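Local coordinates for SAM-dependent O-methyltransferase (Leptospira interrogans, PDB 2HNK), which probably transfers a methyl group from S-adenosylmethionine to an oxygen of its substrate, leaving S-adenosyl-L-homocysteine, at residues T34-Q39 / T69-Y73. Residues are numbered along the deposited sequence; the frame is centred on the assembly and turned at random.
With SAH (S-adenosyl-L-homocysteine), chain O.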
ATOM      1  N   THR C  34     -11.461   9.177  21.786  1.00 42.00           N
ATOM      2  CA  THR C  34     -10.554  10.178  21.228  1.00 42.52           C
ATOM      3  C   THR C  34     -11.314  11.396  20.690  1.00 43.46           C
ATOM      4  O   THR C  34     -10.830  12.520  20.804  1.00 43.27           O
ATOM      5  CB  THR C  34      -9.652   9.566  20.117  1.00 42.26           C
ATOM      6  OG1 THR C  34      -8.941   8.444  20.647  1.00 41.38           O
ATOM      7  CG2 THR C  34      -8.643  10.584  19.593  1.00 41.64           C
ATOM      8  N   GLY C  35     -12.497  11.155  20.114  1.00 44.69           N
ATOM      9  CA  GLY C  35     -13.380  12.212  19.599  1.00 46.17           C
ATOM     10  C   GLY C  35     -13.791  13.244  20.642  1.00 47.51           C
ATOM     11  O   GLY C  35     -14.116  14.386  20.309  1.00 47.71           O
ATOM     12  N   THR C  36     -13.776  12.833  21.906  1.00 48.69           N
ATOM     13  CA  THR C  36     -14.043  13.713  23.038  1.00 49.84           C
ATOM     14  C   THR C  36     -12.900  14.717  23.250  1.00 50.71           C
ATOM     15  O   THR C  36     -13.127  15.840  23.718  1.00 51.10           O
ATOM     16  CB  THR C  36     -14.272  12.874  24.313  1.00 49.71           C
ATOM     17  OG1 THR C  36     -15.521  12.181  24.201  1.00 49.71           O
ATOM     18  CG2 THR C  36     -14.294  13.738  25.553  1.00 50.18           C
ATOM     19  N   LEU C  37     -11.682  14.313  22.893  1.00 51.51           N
ATOM     20  CA  LEU C  37     -10.498  15.150  23.094  1.00 52.28           C
ATOM     21  C   LEU C  37     -10.371  16.224  22.013  1.00 52.92           C
ATOM     22  O   LEU C  37     -10.769  16.007  20.865  1.00 53.10           O
ATOM     23  CB  LEU C  37      -9.239  14.289  23.154  1.00 52.17           C
ATOM     24  CG  LEU C  37      -9.334  12.943  23.888  1.00 52.47           C
ATOM     25  CD1 LEU C  37      -8.009  12.204  23.780  1.00 52.40           C
ATOM     26  CD2 LEU C  37      -9.753  13.088  25.352  1.00 52.08           C
ATOM     27  N   ALA C  38      -9.832  17.385  22.390  1.00 53.66           N
ATOM     28  CA  ALA C  38      -9.650  18.517  21.466  1.00 54.28           C
ATOM     29  C   ALA C  38      -8.826  18.127  20.237  1.00 54.76           C
ATOM     30  O   ALA C  38      -9.167  18.484  19.106  1.00 54.81           O
ATOM     31  CB  ALA C  38      -9.010  19.711  22.188  1.00 54.08           C
ATOM     32  N   GLN C  39      -7.751  17.379  20.468  1.00 55.41           N
ATOM     33  CA  GLN C  39      -6.877  16.915  19.392  1.00 55.99           C
ATOM     34  C   GLN C  39      -7.413  15.609  18.801  1.00 56.06           C
ATOM     35  O   GLN C  39      -6.639  14.736  18.405  1.00 56.19           O
ATOM     36  CB  GLN C  39      -5.437  16.730  19.898  1.00 56.08           C
ATOM     37  CG  GLN C  39      -4.866  17.918  20.675  1.00 56.99           C
ATOM     38  CD  GLN C  39      -5.073  17.818  22.185  1.00 58.27           C
ATOM     39  OE1 GLN C  39      -5.982  17.136  22.672  1.00 58.41           O
ATOM     40  NE2 GLN C  39      -4.223  18.510  22.934  1.00 59.23           N
ATOM     41  N   THR C  69       2.405   8.275  18.983  1.00 24.32           N
ATOM     42  CA  THR C  69       1.423   7.251  19.324  1.00 24.75           C
ATOM     43  C   THR C  69       0.052   7.785  19.720  1.00 25.10           C
ATOM     44  O   THR C  69      -0.963   7.170  19.384  1.00 25.06           O
ATOM     45  CB  THR C  69       1.997   6.316  20.414  1.00 24.42           C
ATOM     46  OG1 THR C  69       3.067   5.576  19.829  1.00 24.77           O
ATOM     47  CG2 THR C  69       0.951   5.339  20.951  1.00 24.32           C
ATOM     48  N   PHE C  70       0.026   8.908  20.448  1.00 25.76           N
ATOM     49  CA  PHE C  70      -1.233   9.545  20.867  1.00 25.84           C
ATOM     50  C   PHE C  70      -2.089   8.526  21.628  1.00 25.67           C
ATOM     51  O   PHE C  70      -1.548   7.780  22.456  1.00 25.41           O
ATOM     52  CB  PHE C  70      -1.944  10.156  19.646  1.00 26.29           C
ATOM     53  CG  PHE C  70      -3.099  11.074  19.978  1.00 27.61           C
ATOM     54  CD1 PHE C  70      -3.046  11.940  21.073  1.00 28.40           C
ATOM     55  CD2 PHE C  70      -4.227  11.093  19.168  1.00 27.60           C
ATOM     56  CE1 PHE C  70      -4.114  12.793  21.365  1.00 29.03           C
ATOM     57  CE2 PHE C  70      -5.297  11.941  19.454  1.00 29.88           C
ATOM     58  CZ  PHE C  70      -5.243  12.790  20.553  1.00 28.70           C
ATOM     59  N   THR C  71      -3.393   8.463  21.347  1.00 25.26           N
ATOM     60  CA  THR C  71      -4.293   7.562  22.085  1.00 24.88           C
ATOM     61  C   THR C  71      -4.264   6.108  21.576  1.00 24.98           C
ATOM     62  O   THR C  71      -5.000   5.250  22.078  1.00 24.49           O
ATOM     63  CB  THR C  71      -5.740   8.091  22.131  1.00 25.08           C
ATOM     64  OG1 THR C  71      -6.183   8.395  20.801  1.00 24.86           O
ATOM     65  CG2 THR C  71      -5.831   9.343  23.001  1.00 24.17           C
ATOM     66  N   GLY C  72      -3.438   5.856  20.562  1.00 24.66           N
ATOM     67  CA  GLY C  72      -3.023   4.506  20.213  1.00 25.00           C
ATOM     68  C   GLY C  72      -3.662   3.744  19.064  1.00 24.99           C
ATOM     69  O   GLY C  72      -3.369   2.555  18.902  1.00 25.06           O
ATOM     70  N   TYR C  73      -4.496   4.397  18.250  1.00 24.69           N
ATOM     71  CA  TYR C  73      -5.242   3.666  17.211  1.00 24.54           C
ATOM     72  C   TYR C  73      -4.339   2.923  16.232  1.00 24.19           C
ATOM     73  O   TYR C  73      -4.559   1.739  15.961  1.00 24.19           O
ATOM     74  CB  TYR C  73      -6.251   4.554  16.447  1.00 24.55           C
ATOM     75  CG  TYR C  73      -7.249   3.744  15.621  1.00 24.45           C
ATOM     76  CD1 TYR C  73      -6.959   3.359  14.310  1.00 24.32           C
ATOM     77  CD2 TYR C  73      -8.473   3.345  16.161  1.00 25.04           C
ATOM     78  CE1 TYR C  73      -7.863   2.606  13.559  1.00 24.56           C
ATOM     79  CE2 TYR C  73      -9.387   2.593  15.413  1.00 24.73           C
ATOM     80  CZ  TYR C  73      -9.071   2.229  14.116  1.00 24.56           C
ATOM     81  OH  TYR C  73      -9.964   1.485  13.378  1.00 24.37           O
TER
HETATM   82  N   SAH O2003      -0.450   7.614  15.599  1.00 47.74           N
HETATM   83  CA  SAH O2003      -1.512   8.320  16.380  1.00 48.17           C
HETATM   84  CB  SAH O2003      -1.501   9.813  16.053  1.00 48.45           C
HETATM   85  CG  SAH O2003      -0.213  10.534  16.461  1.00 50.39           C
HETATM   86  SD  SAH O2003      -0.585  12.233  16.947  1.00 53.68           S
HETATM   87  C   SAH O2003      -2.917   7.720  16.202  1.00 47.79           C
HETATM   88  O   SAH O2003      -3.871   8.121  16.876  1.00 47.39           O
HETATM   89  OXT SAH O2003      -3.137   6.823  15.390  1.00 47.16           O
HETATM   90  C5' SAH O2003       1.130  12.656  17.349  1.00 56.41           C
HETATM   91  C4' SAH O2003       1.617  12.191  18.718  1.00 57.98           C
HETATM   92  O4' SAH O2003       3.018  12.362  18.777  1.00 59.36           O
HETATM   93  C3' SAH O2003       1.025  12.992  19.865  1.00 58.98           C
HETATM   94  O3' SAH O2003       0.460  12.096  20.793  1.00 59.52           O
HETATM   95  C2' SAH O2003       2.184  13.720  20.517  1.00 59.66           C
HETATM   96  O2' SAH O2003       2.087  13.655  21.925  1.00 59.98           O
HETATM   97  C1' SAH O2003       3.396  12.944  20.010  1.00 59.67           C
HETATM   98  N9  SAH O2003       4.620  13.764  19.872  1.00 59.55           N
HETATM   99  C8  SAH O2003       4.731  15.114  19.619  1.00 59.55           C
HETATM  100  N7  SAH O2003       6.046  15.444  19.589  1.00 59.33           N
HETATM  101  C5  SAH O2003       6.779  14.326  19.813  1.00 59.65           C
HETATM  102  C6  SAH O2003       8.150  14.082  19.890  1.00 59.47           C
HETATM  103  N6  SAH O2003       9.029  15.063  19.729  1.00 59.55           N
HETATM  104  N1  SAH O2003       8.604  12.801  20.147  1.00 59.67           N
HETATM  105  C2  SAH O2003       7.708  11.761  20.319  1.00 59.56           C
HETATM  106  N3  SAH O2003       6.350  12.006  20.241  1.00 59.81           N
HETATM  107  C4  SAH O2003       5.892  13.266  19.996  1.00 59.85           C
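With CG set opposite its backbone N (chi1 -168°), F70 extends its ring across to the end of helix 25-35, where a chi1 of -56° puts T34 OG1 beside its backbone N and leaves CG2 anti to that N, facing the ring. T34 CG2 lies 3.6 Å from F70 CE2, and L37 CD1 approaches the far end of the ring, 4.3 Å from F70 CZ. The backbone carbonyl of Q39 comes in obliquely, its O 3.2 Å from F70 CZ. T71 CG2 sits over the centre of one ring face, 4.1 Å above the plane, and meets L37 CD1 tip to tip at 3.7 Å. Threonine suits both positions because its two branches divide the work: the methyls pack against F70 and L37, while T34 OG1 and T71 OG1 stand 2.8 Å apart. T34 OG1 hydrogen-bonds L30 O, one turn back in its helix. The type II' turn from T69 to G72 joins strand 63-67 to helix 73-81, the glycine-rich loop region of the Rossmann-like methyltransferase fold. G72 fits the N-cap position because, at its phi of 100°, a CB would jam against T71 O. On the ligand side, F70 CB lies 3.3 Å from SAH O3', and F70 N and T69 N both donate to D92 OD2, which also bonds SAH. W97 meets the F70 ring edge-to-face. Mostly apolar around this buried ring, yet with a carbonyl O at its end and two threonine hydroxyls close together, the contact probably helps keep the backbone beside the ligand in position.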